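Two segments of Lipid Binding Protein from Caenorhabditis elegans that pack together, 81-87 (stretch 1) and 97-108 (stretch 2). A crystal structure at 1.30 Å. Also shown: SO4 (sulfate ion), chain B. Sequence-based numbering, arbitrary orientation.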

# COMPACT_ATOMS: atom_id res chain seq x y z
N GLU A 81 6.67 1.88 -11.58
CA GLU A 81 6.45 2.23 -12.98
C GLU A 81 6.02 1.04 -13.83
O GLU A 81 5.89 1.17 -15.05
CB GLU A 81 7.65 2.96 -13.61
CG GLU A 81 7.92 4.32 -12.98
CD GLU A 81 9.23 4.94 -13.45
OE1 GLU A 81 9.94 4.30 -14.26
OE2 GLU A 81 9.55 6.06 -13.01
N ARG A 82 5.78 -0.11 -13.21
CA ARG A 82 5.20 -1.26 -13.89
C ARG A 82 3.69 -1.22 -13.73
O ARG A 82 3.16 -0.66 -12.77
CB ARG A 82 5.76 -2.57 -13.32
CG ARG A 82 7.25 -2.73 -13.56
CD ARG A 82 7.84 -3.94 -12.87
NE ARG A 82 9.20 -4.15 -13.34
CZ ARG A 82 10.04 -5.08 -12.89
NH1 ARG A 82 9.67 -5.90 -11.92
NH2 ARG A 82 11.26 -5.16 -13.40
N SER A 83 3.01 -1.84 -14.68
CA SER A 83 1.56 -1.92 -14.67
C SER A 83 1.11 -3.26 -14.12
O SER A 83 1.72 -4.30 -14.39
CB SER A 83 1.00 -1.73 -16.07
OG SER A 83 1.61 -2.63 -16.97
N TYR A 84 0.03 -3.23 -13.35
CA TYR A 84 -0.51 -4.41 -12.69
C TYR A 84 -2.02 -4.41 -12.86
O TYR A 84 -2.64 -3.37 -13.09
CB TYR A 84 -0.16 -4.42 -11.18
CG TYR A 84 1.32 -4.46 -10.90
CD1 TYR A 84 2.07 -3.31 -10.84
CD2 TYR A 84 1.96 -5.67 -10.70
CE1 TYR A 84 3.42 -3.35 -10.58
CE2 TYR A 84 3.31 -5.72 -10.44
CZ TYR A 84 4.03 -4.56 -10.38
OH TYR A 84 5.39 -4.61 -10.13
N ASN A 85 -2.62 -5.59 -12.69
CA ASN A 85 -4.07 -5.70 -12.60
C ASN A 85 -4.38 -5.79 -11.11
O ASN A 85 -4.03 -6.78 -10.45
CB ASN A 85 -4.59 -6.94 -13.33
CG ASN A 85 -4.66 -6.74 -14.83
OD1 ASN A 85 -5.23 -5.77 -15.30
ND2 ASN A 85 -4.09 -7.67 -15.57
N THR A 86 -4.98 -4.74 -10.55
CA THR A 86 -5.18 -4.62 -9.11
C THR A 86 -6.66 -4.70 -8.76
O THR A 86 -7.51 -4.20 -9.48
CB THR A 86 -4.55 -3.31 -8.63
OG1 THR A 86 -3.13 -3.38 -8.83
CG2 THR A 86 -4.85 -3.08 -7.16
N LEU A 87 -6.95 -5.35 -7.64
CA LEU A 87 -8.32 -5.47 -7.14
C LEU A 87 -8.27 -5.25 -5.64
O LEU A 87 -7.56 -5.98 -4.93
CB LEU A 87 -8.87 -6.87 -7.44
CG LEU A 87 -10.23 -7.23 -6.86
CD1 LEU A 87 -11.31 -6.29 -7.33
CD2 LEU A 87 -10.58 -8.65 -7.24
N SER A 97 -5.59 -5.46 -1.05
CA SER A 97 -5.31 -5.24 -2.47
C SER A 97 -4.49 -6.39 -3.05
O SER A 97 -3.40 -6.71 -2.54
CB SER A 97 -4.56 -3.92 -2.65
OG SER A 97 -4.30 -3.77 -4.04
N HIS A 98 -5.02 -7.03 -4.09
CA HIS A 98 -4.29 -8.00 -4.89
C HIS A 98 -3.74 -7.28 -6.11
O HIS A 98 -4.49 -6.90 -7.00
CB HIS A 98 -5.17 -9.17 -5.28
CG HIS A 98 -5.40 -10.12 -4.15
ND1 HIS A 98 -6.34 -9.91 -3.16
CD2 HIS A 98 -4.74 -11.25 -3.80
CE1 HIS A 98 -6.30 -10.90 -2.29
NE2 HIS A 98 -5.32 -11.72 -2.65
N GLN A 99 -2.43 -7.08 -6.12
CA GLN A 99 -1.75 -6.40 -7.22
C GLN A 99 -1.13 -7.51 -8.06
O GLN A 99 -0.06 -8.03 -7.73
CB GLN A 99 -0.70 -5.44 -6.65
CG GLN A 99 0.02 -4.65 -7.76
CD GLN A 99 1.13 -3.78 -7.22
OE1 GLN A 99 2.25 -4.24 -6.99
NE2 GLN A 99 0.82 -2.51 -7.00
N ASP A 100 -1.81 -7.87 -9.15
CA ASP A 100 -1.42 -9.01 -9.97
C ASP A 100 -0.52 -8.59 -11.13
O ASP A 100 -0.83 -7.65 -11.88
CB ASP A 100 -2.65 -9.72 -10.55
CG ASP A 100 -3.48 -10.43 -9.49
OD1 ASP A 100 -2.98 -10.72 -8.39
OD2 ASP A 100 -4.65 -10.74 -9.80
N LYS A 101 0.60 -9.28 -11.27
CA LYS A 101 1.50 -8.99 -12.38
C LYS A 101 0.81 -9.23 -13.71
O LYS A 101 -0.14 -10.02 -13.83
CB LYS A 101 2.78 -9.82 -12.29
CG LYS A 101 2.62 -11.31 -12.50
CD LYS A 101 3.97 -11.99 -12.40
CE LYS A 101 3.88 -13.48 -12.61
NZ LYS A 101 5.22 -14.11 -12.49
N ILE A 102 1.27 -8.50 -14.71
CA ILE A 102 0.87 -8.68 -16.10
C ILE A 102 1.96 -9.38 -16.90
O ILE A 102 1.70 -10.36 -17.61
CB ILE A 102 0.47 -7.33 -16.74
CG1 ILE A 102 -0.76 -6.78 -16.02
CG2 ILE A 102 0.20 -7.49 -18.23
CD1 ILE A 102 -1.14 -5.38 -16.41
N LYS A 103 3.19 -8.90 -16.79
CA LYS A 103 4.33 -9.54 -17.43
C LYS A 103 4.89 -10.62 -16.52
O LYS A 103 4.98 -10.44 -15.30
CB LYS A 103 5.42 -8.50 -17.72
CG LYS A 103 4.97 -7.39 -18.71
CD LYS A 103 4.46 -7.96 -20.04
CE LYS A 103 4.05 -6.87 -21.03
NZ LYS A 103 2.64 -6.40 -20.85
N GLU A 104 5.27 -11.75 -17.13
CA GLU A 104 5.55 -12.96 -16.37
C GLU A 104 6.76 -12.78 -15.46
O GLU A 104 6.82 -13.38 -14.38
CB GLU A 104 5.75 -14.12 -17.35
CG GLU A 104 6.07 -15.49 -16.74
CD GLU A 104 4.94 -16.04 -15.90
OE1 GLU A 104 3.88 -15.38 -15.83
OE2 GLU A 104 5.12 -17.13 -15.32
N ASN A 105 7.72 -11.95 -15.87
CA ASN A 105 8.94 -11.72 -15.11
C ASN A 105 8.75 -10.72 -13.98
O ASN A 105 9.69 -10.48 -13.23
CB ASN A 105 10.04 -11.21 -16.03
CG ASN A 105 9.65 -9.94 -16.76
OD1 ASN A 105 8.52 -9.81 -17.24
ND2 ASN A 105 10.57 -8.99 -16.84
N HIS A 106 7.57 -10.13 -13.88
CA HIS A 106 7.25 -9.25 -12.77
C HIS A 106 6.84 -10.10 -11.56
O HIS A 106 6.97 -11.33 -11.56
CB HIS A 106 6.19 -8.23 -13.20
CG HIS A 106 6.66 -7.29 -14.27
ND1 HIS A 106 5.87 -6.29 -14.79
CD2 HIS A 106 7.86 -7.19 -14.89
CE1 HIS A 106 6.56 -5.63 -15.71
NE2 HIS A 106 7.77 -6.15 -15.78
N HIS A 107 6.38 -9.45 -10.50
CA HIS A 107 6.01 -10.12 -9.26
C HIS A 107 4.69 -9.55 -8.79
O HIS A 107 4.47 -8.34 -8.85
CB HIS A 107 7.05 -9.88 -8.15
CG HIS A 107 8.41 -10.37 -8.50
ND1 HIS A 107 8.88 -11.59 -8.09
CD2 HIS A 107 9.40 -9.82 -9.25
CE1 HIS A 107 10.10 -11.78 -8.55
NE2 HIS A 107 10.44 -10.72 -9.26
N SER A 108 3.83 -10.41 -8.27
CA SER A 108 2.56 -9.98 -7.72
C SER A 108 2.73 -9.72 -6.23
O SER A 108 3.63 -10.27 -5.59
CB SER A 108 1.50 -11.06 -7.96
OG SER A 108 1.28 -11.27 -9.33
S SO4 B . 4.51 -14.10 -8.42
O1 SO4 B . 3.26 -13.85 -9.13
O2 SO4 B . 4.49 -15.42 -7.81
O3 SO4 B . 5.64 -13.99 -9.34
O4 SO4 B . 4.68 -13.06 -7.40
O HOH W 1 7.33 -6.64 -10.19
O HOH W 2 11.29 -8.23 -11.78
O HOH W 3 3.07 -6.63 -14.58
O HOH W 4 -2.94 -10.02 -14.35
O HOH W 5 -8.54 -7.99 -3.18

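The guanidinium of Arg 82 lies flat on the ring of His 106. The two planes are 2° apart and their centres 4.1 Å apart. Arg 82 CD also sits over the ring face, 3.5 Å from its centroid. Arg 82 NE comes within 3.5 Å of His 106 NE2, but the angle is too poor for a hydrogen bond.

Two waters bridge the stretches nearby. Water 1 accepts from Arg 82 NH1 and His 107 N and donates to Tyr 84 OH. Water 3 links Ser 83 O, Ile 102 N and His 106 ND1.

Further along, the stretches pair as antiparallel strands. Asn 85 and Asp 100 exchange two backbone hydrogen bonds: Asn 85 N to Asp 100 O and Asp 100 N to Asn 85 O, both 2.8 Å. Leu 87 and His 98 repeat the pattern, with Leu 87 N to His 98 O at 3.0 Å and His 98 N to Leu 87 O at 2.9 Å. Thr 86 and Gln 99 form the non-hydrogen-bonded pair between them. There, Thr 86 CA makes a CA-H...O contact of 3.2 Å with His 98 O.

The Tyr 84 ring carries Gln 99 over one face; Tyr 84 CG and Gln 99 CG are 3.4 Å apart. Ile 102 CG1 packs 3.5 Å from Asn 85 ND2.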